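Local coordinates for ABC transporter, periplasmic substrate-binding protein (Vibrio cholerae O1 biovar eltor, PDB 1TWY) that probably captures phosphate in the periplasm and delivers it to an ABC transporter in the inner membrane for uptake, at residues G164-K167 against R172-S175; R40-L45 against V58-V63; M189-V194 against K211-I216; R84-S89 against L240-S245. All coordinates share one frame; numbering follows the deposited sequence.

In the fold
The four contacts are spread over an alpha/beta substrate-binding protein. Contact 1 lies in a small separate surface hairpin, is the only one of the four closed by hydrogen bonds, and holds a magnesium site. Contacts 2, 3 and 4 reach the main mixed sheet and are partly buried and mainly apolar, with no hydrogen bond across them: a helix against a strand in contact 2, against the turn leading into a strand in contact 3, and a loop against a strand in contact 4. Contacts 2 and 4 touch, Met-42 CE lying 3.7 Å from Ile-241 CD1. Contacts 3 and 4 are about 34 Å apart between centres; strand 96-109 pairs with the strands of both, 214-218 and 236-243.

Contact 1: G164-K167 against R172-S175; sequences GLTK and REVS. With MG (magnesium ion), chain J.
The beta hairpin of strands 166-169 and 172-175 is closed here by Lys-167 and Val-174, an antiparallel hydrogen-bonded pair. Lys-167 N donates to Val-174 O at 2.8 Å. The return bond, Val-174 N to Lys-167 O, is 2.9 Å long. On the face shared by these two residues the extended lysine chain passes the valine at an angle and touches it near its end, with Lys-167 CE 4.1 Å from Val-174 CG1.

Thr-166 makes the side-chain bond of the contact: its OG1 donates to Glu-173 OE1 over 2.6 Å, meeting the anti lone pair of the carboxylate. Glu-173 folds back at chi2 (-47°), which brings the carboxylate beside the neighbouring strand instead of letting it project outward. Its other oxygen, OE2, is hydrogen-bonded to Thr-168 OG1, so each carboxylate oxygen has a hydroxyl partner.

The hairpin follows helix 154-163, which ends in a Schellman motif at Gly-164, a residue of positive phi. The carbonyls of Gly-164, at the helix end, and Thr-166, at the start of the strand, both face a magnesium ion, Gly-164 O at 2.5 Å from the metal and Thr-166 O at 2.4 Å, both long for magnesium; two waters also bind it. Leu-165, between them, packs its side chain on helices 120-128 and 154-163, while Ser-175 OG is hydrogen-bonded to Glu-160 and Arg-156.

Contact 2: R40-L45 against V58-V63; sequences RIMDVL and VAVQGV
Val-60 pushes its branched side chain from the strand into the helix, where it overlaps Met-42 and Asp-43. Both methyls meet the selenomethionine Met-42 alongside its CG, with Val-60 CG2 and Val-60 CG1 each 3.9 Å from Met-42 CG. The CB of Met-42 is also near, 4.0 Å from Val-60 CG1. Beyond CG the chain bends at chi2 (66°) and chi3 away from the strand; the side chain also touches Phe-255 and Leu-259 of helix 250-260. Met-42 therefore presents the strand with its first methylenes and sends its heavy end deeper into the protein.

Asp-43 approaches the same valine from the exposed flank of the helix. Its OD1 lies 3.4 Å from Val-60 CB and equally 3.4 Å from Val-60 CG1, so one carboxylate oxygen rests against the valine's branch point.

The contact belongs to a beta-alpha-beta unit in which helix 36-52 links the parallel, adjacent strands 29-34 and 57-62. Ile-32 of strand 29-34 touches both Met-42 and Val-60, and Ala-39 and Ala-46 of the same helix pack against the valine as well, so the helix covers this face of both strands.

No hydrogen bond spans the two segments. Helix and strand are held here by dispersion and by burial of apolar surface, and the carboxylate, set against carbon on one side, probably relies on the solvent beside it for its polar interactions.

Contact 3: M189-V194 against K211-I216; sequences MMKTLV and KSVKAI
Lys-191 and Val-194, on one side of helix 187-196, receive Val-213 from the turn that leads into strand 214-218. The helix is the crossover of a beta-alpha-beta arrangement: it joins strand 182-184 to strand 200-205, both of which flank and run parallel to strand 145-149.

Lys-191 is the first residue of the helix to meet the turn, and it uses the base of its side chain. Its CB is 3.9 Å from Val-213 CG1 and 3.9 Å from Ser-212 OG, while its CG is 4.0 Å from Val-213 CG1. The backbone joins in, as Lys-191 O is 3.7 Å from Val-213 CG1. The remainder of the chain bends at chi3 (-75°) and carries NZ away from the valine, to a salt bridge with Asp-210 and a hydrogen bond to Ser-208 O. Asp-210 also receives Ser-212 through OG, so one carboxylate ties the lysine end and the turn together. A further polar link runs from the turn to the helix, where Ser-212 O is hydrogen-bonded to ND2 of Asn-195, just past the helical segment.

One helical turn after Lys-191, Val-194 points toward Val-213 and crosses it at about a right angle. Ala-200 lies beside it on strand 200-205, and Val-108 of strand 96-109 lies beside Val-213, so this pair closes onto the sheet. With its chi1 at -60°, Val-213 directs CG1 toward the helix, where that single methyl is 4.0 Å from Val-194 CG1.

Contact 4: R84-S89 against L240-S245; sequences RYLTES and LILHYS
Leu-240 reaches from strand 236-243 to the start of the loop 84-89, where it meets Arg-84 and Tyr-85. The strand is part of the main sheet, antiparallel to both strand 79-82, which the loop directly follows, and strand 96-109. A chi1 of -57° and an extended chi2 of -176° carry Leu-240 CD1 to the loop backbone, 3.5 Å from Arg-84 O and 4.0 Å from Tyr-85 CA. The same methyl lies 4.1 Å from Tyr-85 CD1, the two side chains crossing at about a right angle; Phe-102 of strand 96-109 also touches the tyrosine. Arg-84 O, next to this methyl, is hydrogen-bonded to Thr-82 OG1. The guanidinium of Arg-84 braces the loop through a salt bridge with Glu-90 and a bond to Thr-66 OG1, and its NH1 also donates to Tyr-85 O at 3.1 Å.

Two residues on, Leu-242 points to the same face of the strand and meets Leu-86 tip to tip. Leu-72 of helix 65-73 packs on Leu-242, and Leu-95 on Leu-86. A single methyl fits against both branches of the partner, Leu-242 CD2 being 3.8 Å from Leu-86 CD1 and 4.0 Å from Leu-86 CD2.

Contact 1: G164-K167 against R172-S175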
loop_
_atom_site.group_PDB
_atom_site.type_symbol
_atom_site.label_atom_id
_atom_site.label_comp_id
_atom_site.label_asym_id
_atom_site.label_seq_id
_atom_site.Cartn_x
_atom_site.Cartn_y
_atom_site.Cartn_z
ATOM N N GLY A 164 -11.068 -1.313 -7.608
ATOM C CA GLY A 164 -12.517 -1.431 -7.459
ATOM C C GLY A 164 -12.961 -2.889 -7.390
ATOM O O GLY A 164 -14.105 -3.297 -7.741
ATOM N N LEU A 165 -12.096 -3.728 -6.896
ATOM C CA LEU A 165 -12.293 -5.155 -6.791
ATOM C C LEU A 165 -12.832 -5.617 -5.431
ATOM O O LEU A 165 -12.573 -6.729 -5.038
ATOM C CB LEU A 165 -11.036 -5.945 -7.117
ATOM C CG LEU A 165 -10.584 -5.948 -8.573
ATOM C CD1 LEU A 165 -9.061 -6.312 -8.774
ATOM C CD2 LEU A 165 -11.474 -6.873 -9.416
ATOM N N THR A 166 -13.563 -4.793 -4.725
ATOM C CA THR A 166 -14.313 -5.244 -3.606
ATOM C C THR A 166 -15.795 -4.965 -3.940
ATOM O O THR A 166 -16.091 -4.303 -4.903
ATOM C CB THR A 166 -13.938 -4.553 -2.289
ATOM O OG1 THR A 166 -14.241 -3.151 -2.278
ATOM C CG2 THR A 166 -12.430 -4.669 -2.043
ATOM N N LYS A 167 -16.622 -5.572 -3.133
ATOM C CA LYS A 167 -18.085 -5.342 -3.266
ATOM C C LYS A 167 -18.669 -5.168 -1.894
ATOM O O LYS A 167 -18.237 -5.816 -0.929
ATOM C CB LYS A 167 -18.720 -6.516 -3.901
ATOM C CG LYS A 167 -18.661 -7.839 -3.169
ATOM C CD LYS A 167 -19.216 -9.073 -3.987
ATOM C CE LYS A 167 -18.955 -10.347 -3.245
ATOM N NZ LYS A 167 -19.338 -11.476 -4.023
ATOM N N ARG A 172 -20.041 -4.224 5.086
ATOM C CA ARG A 172 -18.557 -4.275 4.835
ATOM C C ARG A 172 -18.219 -4.452 3.384
ATOM O O ARG A 172 -19.129 -4.825 2.609
ATOM C CB ARG A 172 -17.966 -5.470 5.561
ATOM C CG ARG A 172 -18.765 -6.743 5.488
ATOM C CD ARG A 172 -18.067 -7.964 6.184
ATOM N NE ARG A 172 -18.219 -9.227 5.416
ATOM C CZ ARG A 172 -19.404 -9.785 5.090
ATOM N NH1 ARG A 172 -20.582 -9.200 5.444
ATOM N NH2 ARG A 172 -19.414 -10.935 4.391
ATOM N N GLU A 173 -16.935 -4.311 3.021
ATOM C CA GLU A 173 -16.423 -4.592 1.705
ATOM C C GLU A 173 -15.939 -6.014 1.799
ATOM O O GLU A 173 -15.354 -6.417 2.837
ATOM C CB GLU A 173 -15.295 -3.610 1.240
ATOM C CG GLU A 173 -15.693 -2.233 0.797
ATOM C CD GLU A 173 -16.894 -2.232 -0.197
ATOM O OE1 GLU A 173 -16.673 -2.596 -1.399
ATOM O OE2 GLU A 173 -17.995 -1.784 0.232
ATOM N N VAL A 174 -16.188 -6.811 0.787
ATOM C CA VAL A 174 -15.719 -8.141 0.646
ATOM C C VAL A 174 -14.923 -8.225 -0.654
ATOM O O VAL A 174 -15.263 -7.567 -1.662
ATOM C CB VAL A 174 -16.948 -9.065 0.497
ATOM C CG1 VAL A 174 -16.584 -10.505 0.112
ATOM C CG2 VAL A 174 -17.685 -9.010 1.812
ATOM N N SER A 175 -13.880 -9.046 -0.695
ATOM C CA SER A 175 -13.144 -9.189 -1.936
ATOM C C SER A 175 -14.050 -9.714 -3.063
ATOM O O SER A 175 -14.779 -10.690 -2.888
ATOM C CB SER A 175 -11.951 -10.157 -1.774
ATOM O OG SER A 175 -11.303 -10.368 -2.985
HETATM MG MG MG J . -16.513 -3.234 -6.966
HETATM O O HOH W 1 -16.271 -1.712 -6.034
HETATM O O HOH W 2 -18.758 -4.043 -6.789
#

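Contact 2: R40-L45 against V58-V63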
loop_
_atom_site.group_PDB
_atom_site.type_symbol
_atom_site.label_atom_id
_atom_site.label_comp_id
_atom_site.label_asym_id
_atom_site.label_seq_id
_atom_site.Cartn_x
_atom_site.Cartn_y
_atom_site.Cartn_z
ATOM N N ARG A 40 5.656 -0.693 9.384
ATOM C CA ARG A 40 6.969 -1.267 8.905
ATOM C C ARG A 40 8.007 -0.100 8.903
ATOM O O ARG A 40 9.008 -0.119 9.606
ATOM C CB ARG A 40 6.782 -1.851 7.490
ATOM C CG ARG A 40 5.782 -3.066 7.461
ATOM C CD ARG A 40 5.907 -3.954 6.199
ATOM N NE ARG A 40 7.306 -4.339 6.024
ATOM C CZ ARG A 40 8.024 -4.152 4.923
ATOM N NH1 ARG A 40 7.503 -3.563 3.841
ATOM N NH2 ARG A 40 9.287 -4.555 4.907
ATOM N N ILE A 41 7.660 1.032 8.332
ATOM C CA ILE A 41 8.622 2.163 8.336
ATOM C C ILE A 41 8.561 2.945 9.626
ATOM O O ILE A 41 9.565 3.409 10.113
ATOM C CB ILE A 41 8.457 3.026 7.080
ATOM C CG1 ILE A 41 9.573 4.060 6.910
ATOM C CG2 ILE A 41 7.082 3.785 7.031
ATOM C CD1 ILE A 41 11.063 3.424 6.803
HETATM N N MSE A 42 7.377 2.978 10.278
HETATM C CA MSE A 42 7.301 3.737 11.527
HETATM C C MSE A 42 8.137 3.150 12.631
HETATM O O MSE A 42 8.684 3.862 13.460
HETATM C CB MSE A 42 5.839 3.993 12.012
HETATM C CG MSE A 42 5.623 4.845 13.159
HETATM SE SE MSE A 42 6.193 6.701 12.669
HETATM C CE MSE A 42 5.046 7.049 11.157
ATOM N N ASP A 43 8.235 1.814 12.619
ATOM C CA ASP A 43 9.103 1.184 13.591
ATOM C C ASP A 43 10.576 1.704 13.525
ATOM O O ASP A 43 11.215 2.030 14.513
ATOM C CB ASP A 43 9.134 -0.310 13.324
ATOM C CG ASP A 43 7.943 -1.079 13.920
ATOM O OD1 ASP A 43 7.180 -0.538 14.780
ATOM O OD2 ASP A 43 7.650 -2.133 13.394
ATOM N N VAL A 44 11.059 1.850 12.318
ATOM C CA VAL A 44 12.385 2.492 12.128
ATOM C C VAL A 44 12.450 3.961 12.520
ATOM O O VAL A 44 13.405 4.403 13.175
ATOM C CB VAL A 44 12.788 2.401 10.694
ATOM C CG1 VAL A 44 14.210 2.978 10.501
ATOM C CG2 VAL A 44 12.805 0.908 10.200
ATOM N N LEU A 45 11.445 4.726 12.176
ATOM C CA LEU A 45 11.456 6.149 12.488
ATOM C C LEU A 45 11.440 6.334 13.997
ATOM O O LEU A 45 12.066 7.226 14.535
ATOM C CB LEU A 45 10.287 6.859 11.793
ATOM C CG LEU A 45 10.360 6.767 10.290
ATOM C CD1 LEU A 45 9.091 7.271 9.684
ATOM C CD2 LEU A 45 11.583 7.684 9.796
ATOM N N VAL A 58 7.918 5.771 22.015
ATOM C CA VAL A 58 6.924 5.805 20.963
ATOM C C VAL A 58 6.426 4.377 20.760
ATOM O O VAL A 58 7.122 3.501 20.254
ATOM C CB VAL A 58 7.465 6.465 19.636
ATOM C CG1 VAL A 58 6.400 6.516 18.538
ATOM C CG2 VAL A 58 7.880 7.869 19.842
ATOM N N ALA A 59 5.201 4.162 21.128
ATOM C CA ALA A 59 4.537 2.881 20.948
ATOM C C ALA A 59 3.881 2.815 19.559
ATOM O O ALA A 59 2.897 3.541 19.327
ATOM C CB ALA A 59 3.498 2.724 22.014
ATOM N N VAL A 60 4.355 1.920 18.701
ATOM C CA VAL A 60 3.853 1.821 17.360
ATOM C C VAL A 60 2.915 0.640 17.401
ATOM O O VAL A 60 3.350 -0.476 17.621
ATOM C CB VAL A 60 4.992 1.622 16.308
ATOM C CG1 VAL A 60 4.417 1.524 14.858
ATOM C CG2 VAL A 60 5.972 2.738 16.394
ATOM N N GLN A 61 1.665 0.858 17.072
ATOM C CA GLN A 61 0.656 -0.151 17.222
ATOM C C GLN A 61 0.067 -0.488 15.891
ATOM O O GLN A 61 -0.760 0.236 15.377
ATOM C CB GLN A 61 -0.493 0.342 18.130
ATOM C CG GLN A 61 -0.077 0.686 19.511
ATOM C CD GLN A 61 -1.235 1.081 20.473
ATOM O OE1 GLN A 61 -1.084 0.872 21.704
ATOM N NE2 GLN A 61 -2.361 1.513 19.956
ATOM N N GLY A 62 0.415 -1.657 15.382
ATOM C CA GLY A 62 -0.055 -2.025 14.070
ATOM C C GLY A 62 -1.338 -2.799 14.218
ATOM O O GLY A 62 -1.345 -4.043 14.538
ATOM N N VAL A 63 -2.466 -2.097 14.019
ATOM C CA VAL A 63 -3.831 -2.658 14.160
ATOM C C VAL A 63 -4.711 -2.445 12.958
ATOM O O VAL A 63 -5.952 -2.717 13.052
ATOM C CB VAL A 63 -4.543 -2.058 15.368
ATOM C CG1 VAL A 63 -3.898 -2.612 16.626
ATOM C CG2 VAL A 63 -4.484 -0.517 15.379
#

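Contact 3: M189-V194 against K211-I216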
loop_
_atom_site.group_PDB
_atom_site.type_symbol
_atom_site.label_atom_id
_atom_site.label_comp_id
_atom_site.label_asym_id
_atom_site.label_seq_id
_atom_site.Cartn_x
_atom_site.Cartn_y
_atom_site.Cartn_z
HETATM N N MSE A 189 7.417 -14.985 -2.831
HETATM C CA MSE A 189 6.759 -16.227 -3.315
HETATM C C MSE A 189 5.971 -15.791 -4.577
HETATM O O MSE A 189 5.882 -16.528 -5.522
HETATM C CB MSE A 189 5.847 -16.876 -2.287
HETATM C CG MSE A 189 5.216 -18.140 -2.791
HETATM SE SE MSE A 189 4.131 -18.937 -1.410
HETATM C CE MSE A 189 3.414 -20.272 -2.435
HETATM N N MSE A 190 5.424 -14.594 -4.612
HETATM C CA MSE A 190 4.769 -14.096 -5.803
HETATM C C MSE A 190 5.712 -14.058 -6.986
HETATM O O MSE A 190 5.355 -14.451 -8.084
HETATM C CB MSE A 190 4.192 -12.714 -5.549
HETATM C CG MSE A 190 3.591 -12.038 -6.711
HETATM SE SE MSE A 190 1.857 -12.839 -7.175
HETATM C CE MSE A 190 0.823 -12.198 -6.055
ATOM N N LYS A 191 6.897 -13.438 -6.815
ATOM C CA LYS A 191 7.848 -13.424 -7.866
ATOM C C LYS A 191 8.290 -14.822 -8.313
ATOM O O LYS A 191 8.337 -14.995 -9.486
ATOM C CB LYS A 191 9.050 -12.616 -7.494
ATOM C CG LYS A 191 8.747 -11.132 -7.292
ATOM C CD LYS A 191 10.057 -10.245 -6.935
ATOM C CE LYS A 191 10.492 -10.481 -5.522
ATOM N NZ LYS A 191 11.842 -9.711 -5.292
ATOM N N THR A 192 8.555 -15.727 -7.386
ATOM C CA THR A 192 8.935 -17.085 -7.763
ATOM C C THR A 192 7.819 -17.735 -8.566
ATOM O O THR A 192 8.117 -18.400 -9.584
ATOM C CB THR A 192 9.293 -17.870 -6.507
ATOM O OG1 THR A 192 10.395 -17.162 -5.890
ATOM C CG2 THR A 192 9.764 -19.224 -6.871
ATOM N N LEU A 193 6.583 -17.573 -8.141
ATOM C CA LEU A 193 5.462 -18.141 -8.907
ATOM C C LEU A 193 5.357 -17.607 -10.270
ATOM O O LEU A 193 5.268 -18.354 -11.289
ATOM C CB LEU A 193 4.151 -18.050 -8.111
ATOM C CG LEU A 193 3.024 -18.930 -8.582
ATOM C CD1 LEU A 193 3.281 -20.424 -8.362
ATOM C CD2 LEU A 193 1.758 -18.528 -7.928
ATOM N N VAL A 194 5.418 -16.282 -10.425
ATOM C CA VAL A 194 5.367 -15.632 -11.717
ATOM C C VAL A 194 6.523 -16.097 -12.595
ATOM O O VAL A 194 6.407 -16.337 -13.765
ATOM C CB VAL A 194 5.175 -14.105 -11.607
ATOM C CG1 VAL A 194 5.321 -13.381 -12.898
ATOM C CG2 VAL A 194 3.839 -13.761 -11.039
ATOM N N LYS A 211 14.808 -8.634 -11.409
ATOM C CA LYS A 211 14.856 -9.129 -12.776
ATOM C C LYS A 211 14.232 -10.486 -13.004
ATOM O O LYS A 211 14.242 -10.909 -14.155
ATOM C CB LYS A 211 16.294 -9.150 -13.310
ATOM C CG LYS A 211 16.828 -7.670 -13.426
ATOM C CD LYS A 211 18.223 -7.615 -14.232
ATOM C CE LYS A 211 19.199 -6.488 -13.771
ATOM N NZ LYS A 211 20.625 -6.654 -14.320
ATOM N N SER A 212 13.707 -11.074 -11.919
ATOM C CA SER A 212 13.117 -12.438 -12.101
ATOM C C SER A 212 11.708 -12.364 -12.748
ATOM O O SER A 212 11.180 -13.372 -13.108
ATOM C CB SER A 212 12.957 -13.179 -10.788
ATOM O OG SER A 212 12.117 -12.536 -9.848
ATOM N N VAL A 213 11.143 -11.191 -12.765
ATOM C CA VAL A 213 9.779 -10.919 -13.268
ATOM C C VAL A 213 9.803 -9.666 -14.159
ATOM O O VAL A 213 10.787 -8.910 -14.120
ATOM C CB VAL A 213 8.728 -10.660 -12.163
ATOM C CG1 VAL A 213 8.591 -11.815 -11.268
ATOM C CG2 VAL A 213 9.068 -9.494 -11.356
ATOM N N LYS A 214 8.762 -9.500 -14.968
ATOM C CA LYS A 214 8.635 -8.310 -15.817
ATOM C C LYS A 214 7.499 -7.425 -15.213
ATOM O O LYS A 214 6.336 -7.868 -15.221
ATOM C CB LYS A 214 8.282 -8.738 -17.290
ATOM C CG LYS A 214 8.343 -7.558 -18.249
ATOM C CD LYS A 214 8.549 -7.950 -19.662
ATOM C CE LYS A 214 7.305 -8.545 -20.140
ATOM N NZ LYS A 214 7.061 -8.229 -21.702
ATOM N N ALA A 215 7.820 -6.253 -14.742
ATOM C CA ALA A 215 6.868 -5.309 -14.288
ATOM C C ALA A 215 6.332 -4.578 -15.497
ATOM O O ALA A 215 7.113 -4.163 -16.335
ATOM C CB ALA A 215 7.583 -4.273 -13.395
ATOM N N ILE A 216 5.032 -4.498 -15.666
ATOM C CA ILE A 216 4.457 -3.879 -16.862
ATOM C C ILE A 216 3.864 -2.507 -16.565
ATOM O O ILE A 216 3.759 -2.049 -15.410
ATOM C CB ILE A 216 3.432 -4.768 -17.500
ATOM C CG1 ILE A 216 2.298 -5.023 -16.553
ATOM C CG2 ILE A 216 4.132 -6.041 -17.946
ATOM C CD1 ILE A 216 1.099 -5.823 -17.271
#

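Contact 4: R84-S89 against L240-S245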
loop_
_atom_site.group_PDB
_atom_site.type_symbol
_atom_site.label_atom_id
_atom_site.label_comp_id
_atom_site.label_asym_id
_atom_site.label_seq_id
_atom_site.Cartn_x
_atom_site.Cartn_y
_atom_site.Cartn_z
ATOM N N ARG A 84 -4.454 4.500 3.328
ATOM C CA ARG A 84 -5.542 4.877 2.434
ATOM C C ARG A 84 -6.043 6.213 2.824
ATOM O O ARG A 84 -5.809 6.666 3.951
ATOM C CB ARG A 84 -6.709 3.921 2.504
ATOM C CG ARG A 84 -7.280 3.813 3.888
ATOM C CD ARG A 84 -8.529 2.959 3.913
ATOM N NE ARG A 84 -9.108 2.748 5.241
ATOM C CZ ARG A 84 -9.915 3.613 5.855
ATOM N NH1 ARG A 84 -10.128 4.798 5.341
ATOM N NH2 ARG A 84 -10.434 3.321 7.059
ATOM N N TYR A 85 -6.651 6.926 1.884
ATOM C CA TYR A 85 -7.327 8.164 2.219
ATOM C C TYR A 85 -8.557 7.851 3.098
ATOM O O TYR A 85 -9.082 6.729 3.135
ATOM C CB TYR A 85 -7.711 8.922 0.939
ATOM C CG TYR A 85 -6.516 9.377 0.144
ATOM C CD1 TYR A 85 -5.766 10.437 0.564
ATOM C CD2 TYR A 85 -6.165 8.800 -1.131
ATOM C CE1 TYR A 85 -4.716 10.854 -0.142
ATOM C CE2 TYR A 85 -5.060 9.272 -1.801
ATOM C CZ TYR A 85 -4.327 10.277 -1.260
ATOM O OH TYR A 85 -3.190 10.818 -1.885
ATOM N N LEU A 86 -8.960 8.867 3.832
ATOM C CA LEU A 86 -10.088 8.790 4.755
ATOM C C LEU A 86 -11.354 8.962 3.892
ATOM O O LEU A 86 -11.347 9.610 2.822
ATOM C CB LEU A 86 -9.992 9.927 5.762
ATOM C CG LEU A 86 -9.519 9.577 7.174
ATOM C CD1 LEU A 86 -8.230 8.975 7.101
ATOM C CD2 LEU A 86 -9.519 10.871 8.040
ATOM N N THR A 87 -12.418 8.352 4.354
ATOM C CA THR A 87 -13.753 8.573 3.741
ATOM C C THR A 87 -14.359 9.905 4.217
ATOM O O THR A 87 -13.872 10.608 5.151
ATOM C CB THR A 87 -14.697 7.366 4.068
ATOM O OG1 THR A 87 -14.889 7.232 5.482
ATOM C CG2 THR A 87 -14.019 6.035 3.644
ATOM N N GLU A 88 -15.442 10.253 3.542
ATOM C CA GLU A 88 -16.308 11.336 3.942
ATOM C C GLU A 88 -16.634 11.243 5.410
ATOM O O GLU A 88 -16.425 12.200 6.147
ATOM C CB GLU A 88 -17.609 11.259 3.115
ATOM C CG GLU A 88 -17.486 11.836 1.704
ATOM C CD GLU A 88 -17.360 13.355 1.711
ATOM O OE1 GLU A 88 -17.439 13.958 2.823
ATOM O OE2 GLU A 88 -17.195 13.941 0.608
ATOM N N SER A 89 -17.100 10.067 5.842
ATOM C CA SER A 89 -17.562 9.852 7.229
ATOM C C SER A 89 -16.455 9.892 8.277
ATOM O O SER A 89 -16.708 10.093 9.483
ATOM C CB SER A 89 -18.395 8.529 7.308
ATOM O OG SER A 89 -17.925 7.625 8.307
ATOM N N LEU A 240 -0.627 8.071 5.303
ATOM C CA LEU A 240 -1.052 9.278 5.994
ATOM C C LEU A 240 -0.830 9.203 7.439
ATOM O O LEU A 240 -0.922 8.161 8.157
ATOM C CB LEU A 240 -2.542 9.493 5.756
ATOM C CG LEU A 240 -3.047 9.587 4.333
ATOM C CD1 LEU A 240 -4.515 9.906 4.396
ATOM C CD2 LEU A 240 -2.235 10.690 3.499
ATOM N N ILE A 241 -0.546 10.357 8.013
ATOM C CA ILE A 241 -0.376 10.586 9.422
ATOM C C ILE A 241 -1.486 11.604 9.849
ATOM O O ILE A 241 -1.615 12.660 9.231
ATOM C CB ILE A 241 0.962 11.201 9.726
ATOM C CG1 ILE A 241 2.144 10.330 9.151
ATOM C CG2 ILE A 241 1.149 11.366 11.204
ATOM C CD1 ILE A 241 2.228 9.006 9.763
ATOM N N LEU A 242 -2.238 11.186 10.857
ATOM C CA LEU A 242 -3.413 11.920 11.378
ATOM C C LEU A 242 -3.126 12.303 12.821
ATOM O O LEU A 242 -2.660 11.531 13.631
ATOM C CB LEU A 242 -4.662 11.056 11.346
ATOM C CG LEU A 242 -5.330 10.662 10.045
ATOM C CD1 LEU A 242 -4.477 9.958 9.161
ATOM C CD2 LEU A 242 -6.469 9.687 10.374
ATOM N N HIS A 243 -3.521 13.535 13.193
ATOM C CA HIS A 243 -3.319 14.009 14.581
ATOM C C HIS A 243 -4.123 15.290 14.751
ATOM O O HIS A 243 -4.600 15.815 13.784
ATOM C CB HIS A 243 -1.862 14.246 14.929
ATOM C CG HIS A 243 -1.270 15.425 14.248
ATOM N ND1 HIS A 243 -1.228 15.552 12.874
ATOM C CD2 HIS A 243 -0.735 16.563 14.756
ATOM C CE1 HIS A 243 -0.664 16.707 12.562
ATOM N NE2 HIS A 243 -0.356 17.335 13.684
ATOM N N TYR A 244 -4.350 15.699 15.987
ATOM C CA TYR A 244 -5.135 16.948 16.249
ATOM C C TYR A 244 -4.187 18.121 16.414
ATOM O O TYR A 244 -3.757 18.394 17.487
ATOM C CB TYR A 244 -5.956 16.761 17.490
ATOM C CG TYR A 244 -7.000 15.760 17.297
ATOM C CD1 TYR A 244 -8.070 15.998 16.450
ATOM C CD2 TYR A 244 -6.896 14.492 17.868
ATOM C CE1 TYR A 244 -9.054 15.074 16.212
ATOM C CE2 TYR A 244 -7.898 13.577 17.690
ATOM C CZ TYR A 244 -8.965 13.840 16.851
ATOM O OH TYR A 244 -10.053 13.052 16.521
ATOM N N SER A 245 -3.825 18.768 15.315
ATOM C CA SER A 245 -2.662 19.702 15.320
ATOM C C SER A 245 -2.771 20.736 16.455
ATOM O O SER A 245 -1.771 21.074 17.136
ATOM C CB SER A 245 -2.488 20.397 13.969
ATOM O OG SER A 245 -3.371 21.510 13.827
#